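Local coordinates for pyridoxine 4-oxidase (PDB 4HA6), which catalyses the FAD-dependent oxidation of pyridoxine at its 4-position alcohol, as a member of the GMC oxidoreductase family, at residues 322-335 / 397-409. Numbering follows the deposited sequence.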
loop_
_atom_site.group_PDB
_atom_site.type_symbol
_atom_site.label_atom_id
_atom_site.label_comp_id
_atom_site.label_asym_id
_atom_site.label_seq_id
_atom_site.Cartn_x
_atom_site.Cartn_y
_atom_site.Cartn_z
ATOM N N ALA A 322 2.392 13.234 -17.706
ATOM C CA ALA A 322 3.578 14.011 -17.372
ATOM C C ALA A 322 3.791 15.244 -18.265
ATOM O O ALA A 322 4.543 16.138 -17.888
ATOM C CB ALA A 322 4.801 13.129 -17.398
ATOM N N ASP A 323 3.150 15.302 -19.432
ATOM C CA ASP A 323 3.459 16.370 -20.398
ATOM C C ASP A 323 2.282 17.295 -20.721
ATOM O O ASP A 323 2.385 18.173 -21.589
ATOM C CB ASP A 323 4.035 15.786 -21.700
ATOM C CG ASP A 323 3.095 14.787 -22.364
ATOM O OD1 ASP A 323 1.965 14.589 -21.866
ATOM O OD2 ASP A 323 3.485 14.194 -23.392
ATOM N N SER A 324 1.168 17.101 -20.023
ATOM C CA SER A 324 -0.047 17.843 -20.338
ATOM C C SER A 324 -1.107 17.729 -19.258
ATOM O O SER A 324 -1.352 16.648 -18.716
ATOM C CB SER A 324 -0.636 17.335 -21.649
ATOM O OG SER A 324 -1.969 17.785 -21.800
ATOM N N PHE A 325 -1.763 18.842 -18.960
ATOM C CA PHE A 325 -2.847 18.812 -17.984
ATOM C C PHE A 325 -4.179 18.394 -18.619
ATOM O O PHE A 325 -5.134 18.078 -17.915
ATOM C CB PHE A 325 -2.993 20.177 -17.304
ATOM C CG PHE A 325 -1.819 20.558 -16.447
ATOM C CD1 PHE A 325 -1.665 20.010 -15.175
ATOM C CD2 PHE A 325 -0.887 21.473 -16.902
ATOM C CE1 PHE A 325 -0.591 20.362 -14.374
ATOM C CE2 PHE A 325 0.187 21.839 -16.116
ATOM C CZ PHE A 325 0.336 21.286 -14.839
ATOM N N THR A 326 -4.236 18.380 -19.948
ATOM C CA THR A 326 -5.497 18.117 -20.649
ATOM C C THR A 326 -5.586 16.697 -21.181
ATOM O O THR A 326 -6.670 16.214 -21.509
ATOM C CB THR A 326 -5.700 19.090 -21.837
ATOM O OG1 THR A 326 -4.506 19.133 -22.643
ATOM C CG2 THR A 326 -6.028 20.490 -21.318
ATOM N N ALA A 327 -4.443 16.032 -21.279
ATOM C CA ALA A 327 -4.415 14.670 -21.798
ATOM C C ALA A 327 -5.007 13.667 -20.801
ATOM O O ALA A 327 -4.847 13.807 -19.578
ATOM C CB ALA A 327 -3.001 14.284 -22.176
ATOM N N ALA A 328 -5.674 12.650 -21.343
ATOM C CA ALA A 328 -6.363 11.635 -20.554
ATOM C C ALA A 328 -5.540 10.349 -20.502
ATOM O O ALA A 328 -4.425 10.283 -21.049
ATOM C CB ALA A 328 -7.739 11.362 -21.154
ATOM N N GLY A 329 -6.085 9.325 -19.849
ATOM C CA GLY A 329 -5.481 8.000 -19.896
ATOM C C GLY A 329 -4.829 7.573 -18.598
ATOM O O GLY A 329 -5.253 7.997 -17.513
ATOM N N GLN A 330 -3.795 6.740 -18.700
ATOM C CA GLN A 330 -3.115 6.226 -17.514
ATOM C C GLN A 330 -2.224 7.285 -16.883
ATOM O O GLN A 330 -1.455 7.945 -17.588
ATOM C CB GLN A 330 -2.268 5.013 -17.860
ATOM C CG GLN A 330 -1.700 4.337 -16.628
ATOM C CD GLN A 330 -0.822 3.181 -16.986
ATOM O OE1 GLN A 330 -0.143 3.231 -18.007
ATOM N NE2 GLN A 330 -0.824 2.120 -16.156
ATOM N N PRO A 331 -2.340 7.477 -15.557
ATOM C CA PRO A 331 -1.507 8.513 -14.926
ATOM C C PRO A 331 -0.023 8.229 -15.108
ATOM O O PRO A 331 0.361 7.061 -15.234
ATOM C CB PRO A 331 -1.861 8.400 -13.437
ATOM C CG PRO A 331 -3.251 7.793 -13.399
ATOM C CD PRO A 331 -3.337 6.899 -14.630
ATOM N N GLU A 332 0.791 9.285 -15.120
ATOM C CA GLU A 332 2.247 9.133 -15.101
ATOM C C GLU A 332 2.852 9.838 -13.885
ATOM O O GLU A 332 3.881 9.414 -13.357
ATOM C CB GLU A 332 2.878 9.697 -16.379
ATOM C CG GLU A 332 2.359 9.072 -17.649
ATOM C CD GLU A 332 3.040 9.642 -18.874
ATOM O OE1 GLU A 332 2.964 10.881 -19.082
ATOM O OE2 GLU A 332 3.658 8.847 -19.616
ATOM N N ILE A 333 2.223 10.926 -13.451
ATOM C CA ILE A 333 2.675 11.633 -12.253
ATOM C C ILE A 333 1.472 11.981 -11.384
ATOM O O ILE A 333 0.319 11.768 -11.783
ATOM C CB ILE A 333 3.473 12.933 -12.587
ATOM C CG1 ILE A 333 2.610 13.896 -13.412
ATOM C CG2 ILE A 333 4.783 12.634 -13.308
ATOM C CD1 ILE A 333 3.352 15.137 -13.912
ATOM N N VAL A 334 1.747 12.521 -10.202
ATOM C CA VAL A 334 0.704 12.928 -9.266
ATOM C C VAL A 334 1.201 14.141 -8.487
ATOM O O VAL A 334 2.392 14.243 -8.179
ATOM C CB VAL A 334 0.344 11.783 -8.280
ATOM C CG1 VAL A 334 1.579 11.294 -7.552
ATOM C CG2 VAL A 334 -0.739 12.235 -7.280
ATOM N N VAL A 335 0.305 15.088 -8.225
ATOM C CA VAL A 335 0.612 16.210 -7.346
ATOM C C VAL A 335 -0.503 16.258 -6.323
ATOM O O VAL A 335 -1.672 16.326 -6.693
ATOM C CB VAL A 335 0.668 17.564 -8.095
ATOM C CG1 VAL A 335 0.805 18.709 -7.100
ATOM C CG2 VAL A 335 1.818 17.586 -9.090
ATOM N N ARG A 397 10.790 11.596 -15.098
ATOM C CA ARG A 397 9.387 11.751 -14.711
ATOM C C ARG A 397 9.190 12.578 -13.420
ATOM O O ARG A 397 8.222 13.341 -13.317
ATOM C CB ARG A 397 8.724 10.377 -14.548
ATOM C CG ARG A 397 8.433 9.658 -15.847
ATOM C CD ARG A 397 7.194 10.263 -16.499
ATOM N NE ARG A 397 6.896 9.685 -17.808
ATOM C CZ ARG A 397 7.100 10.314 -18.965
ATOM N NH1 ARG A 397 7.613 11.547 -18.982
ATOM N NH2 ARG A 397 6.788 9.709 -20.102
ATOM N N PHE A 398 10.080 12.417 -12.438
ATOM C CA PHE A 398 9.989 13.194 -11.192
ATOM C C PHE A 398 10.263 14.684 -11.422
ATOM O O PHE A 398 9.748 15.527 -10.685
ATOM C CB PHE A 398 10.964 12.666 -10.138
ATOM C CG PHE A 398 10.292 12.122 -8.898
ATOM C CD1 PHE A 398 9.640 12.972 -8.012
ATOM C CD2 PHE A 398 10.332 10.764 -8.614
ATOM C CE1 PHE A 398 9.014 12.457 -6.851
ATOM C CE2 PHE A 398 9.713 10.243 -7.470
ATOM C CZ PHE A 398 9.056 11.094 -6.588
ATOM N N ARG A 399 11.092 15.006 -12.419
ATOM C CA ARG A 399 11.241 16.396 -12.863
ATOM C C ARG A 399 9.901 16.892 -13.397
ATOM O O ARG A 399 9.472 18.010 -13.088
ATOM C CB ARG A 399 12.298 16.533 -13.966
ATOM C CG ARG A 399 13.730 16.329 -13.501
ATOM C CD ARG A 399 14.717 16.555 -14.643
ATOM N NE ARG A 399 15.913 15.748 -14.412
ATOM C CZ ARG A 399 16.599 15.130 -15.368
ATOM N NH1 ARG A 399 16.229 15.231 -16.648
ATOM N NH2 ARG A 399 17.671 14.425 -15.043
ATOM N N ARG A 400 9.246 16.066 -14.204
ATOM C CA ARG A 400 7.937 16.436 -14.739
ATOM C C ARG A 400 6.950 16.652 -13.592
ATOM O O ARG A 400 6.139 17.594 -13.621
ATOM C CB ARG A 400 7.417 15.386 -15.727
ATOM C CG ARG A 400 8.346 15.084 -16.926
ATOM C CD ARG A 400 8.458 16.248 -17.924
ATOM N NE ARG A 400 9.397 17.288 -17.489
ATOM C CZ ARG A 400 10.727 17.211 -17.602
ATOM N NH1 ARG A 400 11.305 16.138 -18.138
ATOM N NH2 ARG A 400 11.488 18.211 -17.169
ATOM N N ALA A 401 7.044 15.816 -12.554
ATOM C CA ALA A 401 6.096 15.917 -11.432
ATOM C C ALA A 401 6.331 17.214 -10.661
ATOM O O ALA A 401 5.373 17.943 -10.361
ATOM C CB ALA A 401 6.200 14.711 -10.498
ATOM N N LEU A 402 7.597 17.491 -10.332
ATOM C CA LEU A 402 7.958 18.733 -9.629
ATOM C C LEU A 402 7.515 19.916 -10.467
ATOM O O LEU A 402 7.021 20.924 -9.945
ATOM C CB LEU A 402 9.468 18.841 -9.456
ATOM C CG LEU A 402 10.073 19.522 -8.214
ATOM C CD1 LEU A 402 11.459 20.060 -8.519
ATOM C CD2 LEU A 402 9.189 20.592 -7.562
ATOM N N GLU A 403 7.714 19.815 -11.775
ATOM C CA GLU A 403 7.322 20.928 -12.627
ATOM C C GLU A 403 5.822 21.104 -12.638
ATOM O O GLU A 403 5.334 22.229 -12.695
ATOM C CB GLU A 403 7.878 20.769 -14.040
ATOM C CG GLU A 403 9.368 20.986 -14.063
ATOM C CD GLU A 403 9.948 20.893 -15.438
ATOM O OE1 GLU A 403 9.348 20.194 -16.291
ATOM O OE2 GLU A 403 11.008 21.517 -15.654
ATOM N N ALA A 404 5.086 20.000 -12.575
ATOM C CA ALA A 404 3.635 20.108 -12.595
ATOM C C ALA A 404 3.180 20.754 -11.296
ATOM O O ALA A 404 2.260 21.581 -11.285
ATOM C CB ALA A 404 2.993 18.751 -12.782
ATOM N N SER A 405 3.845 20.376 -10.206
ATOM C CA SER A 405 3.494 20.859 -8.874
ATOM C C SER A 405 3.669 22.373 -8.762
ATOM O O SER A 405 2.816 23.083 -8.206
ATOM C CB SER A 405 4.374 20.170 -7.823
ATOM O OG SER A 405 3.996 20.574 -6.523
ATOM N N ARG A 406 4.792 22.871 -9.256
ATOM C CA ARG A 406 5.051 24.299 -9.162
ATOM C C ARG A 406 4.077 25.092 -10.042
ATOM O O ARG A 406 3.596 26.143 -9.624
ATOM C CB ARG A 406 6.514 24.597 -9.484
ATOM C CG ARG A 406 7.475 23.873 -8.521
ATOM C CD ARG A 406 8.914 24.280 -8.757
ATOM N NE ARG A 406 9.140 25.648 -8.315
ATOM C CZ ARG A 406 10.104 26.432 -8.783
ATOM N NH1 ARG A 406 10.932 25.982 -9.717
ATOM N NH2 ARG A 406 10.236 27.669 -8.322
ATOM N N THR A 407 3.753 24.566 -11.225
ATOM C CA THR A 407 2.772 25.216 -12.102
ATOM C C THR A 407 1.438 25.356 -11.358
ATOM O O THR A 407 0.864 26.452 -11.282
ATOM C CB THR A 407 2.576 24.448 -13.437
ATOM O OG1 THR A 407 3.815 24.417 -14.158
ATOM C CG2 THR A 407 1.527 25.115 -14.314
ATOM N N ILE A 408 0.957 24.257 -10.785
ATOM C CA ILE A 408 -0.278 24.300 -10.002
ATOM C C ILE A 408 -0.116 25.227 -8.799
ATOM O O ILE A 408 -0.965 26.087 -8.565
ATOM C CB ILE A 408 -0.727 22.915 -9.521
ATOM C CG1 ILE A 408 -1.095 22.027 -10.717
ATOM C CG2 ILE A 408 -1.918 23.058 -8.566
ATOM C CD1 ILE A 408 -1.250 20.557 -10.374
ATOM N N GLY A 409 0.975 25.057 -8.051
ATOM C CA GLY A 409 1.232 25.869 -6.870
ATOM C C GLY A 409 1.171 27.382 -7.060
ATOM O O GLY A 409 0.779 28.112 -6.140
#
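Ile333 presses its branched side chain against Ala401 and Ala404 of helix 397-409. Ile333 CB lies 3.9 Å from Ala401 CB, and Ile333 CG2 continues to Arg397 O at 3.5 Å. CG1 sits between backbone N and carbonyl carbon (chi1 59°), and Ile333 CD1 meets Arg400 O (3.7 Å) and Ala404 CB. Small alanines let the axes of strand 333-335 and helix 397-409 approach to 7.9 Å; beta-branched Ile333 and Val335 supply apolar bulk, Val335 CG2 against the Ser405 backbone. Phe325's broad ring points its edge at Ala404 O and meets Thr407 CG2 and Ile408 CG1 obliquely.

Glu332 suits the more polar end because its oxygens serve two partners. Glu332 OE2 forms a salt bridge with Arg397 NH2 (3.3 Å), the carboxylate over a guanidinium face, tilted 47°, not two-pronged in plane; Ala322 CB packs there too. Glu332 OE1 takes a nearly straight bond from Ala322 N through the anti lone pair. A glutamine here would probably leave Arg397 without its charged mate.

Through a classic beta bulge, Glu332 and Ile333 both facing Met320, the chain enters strand 333-338, between strands 314-320 and 355-362. Helix 392-409 covers one sheet face, roughly along strand 333-335 (31° between segment axes), consistent with the GMC substrate-binding domain; Val334 points away from it, its side chain about 9 Å from bound pyridoxamine.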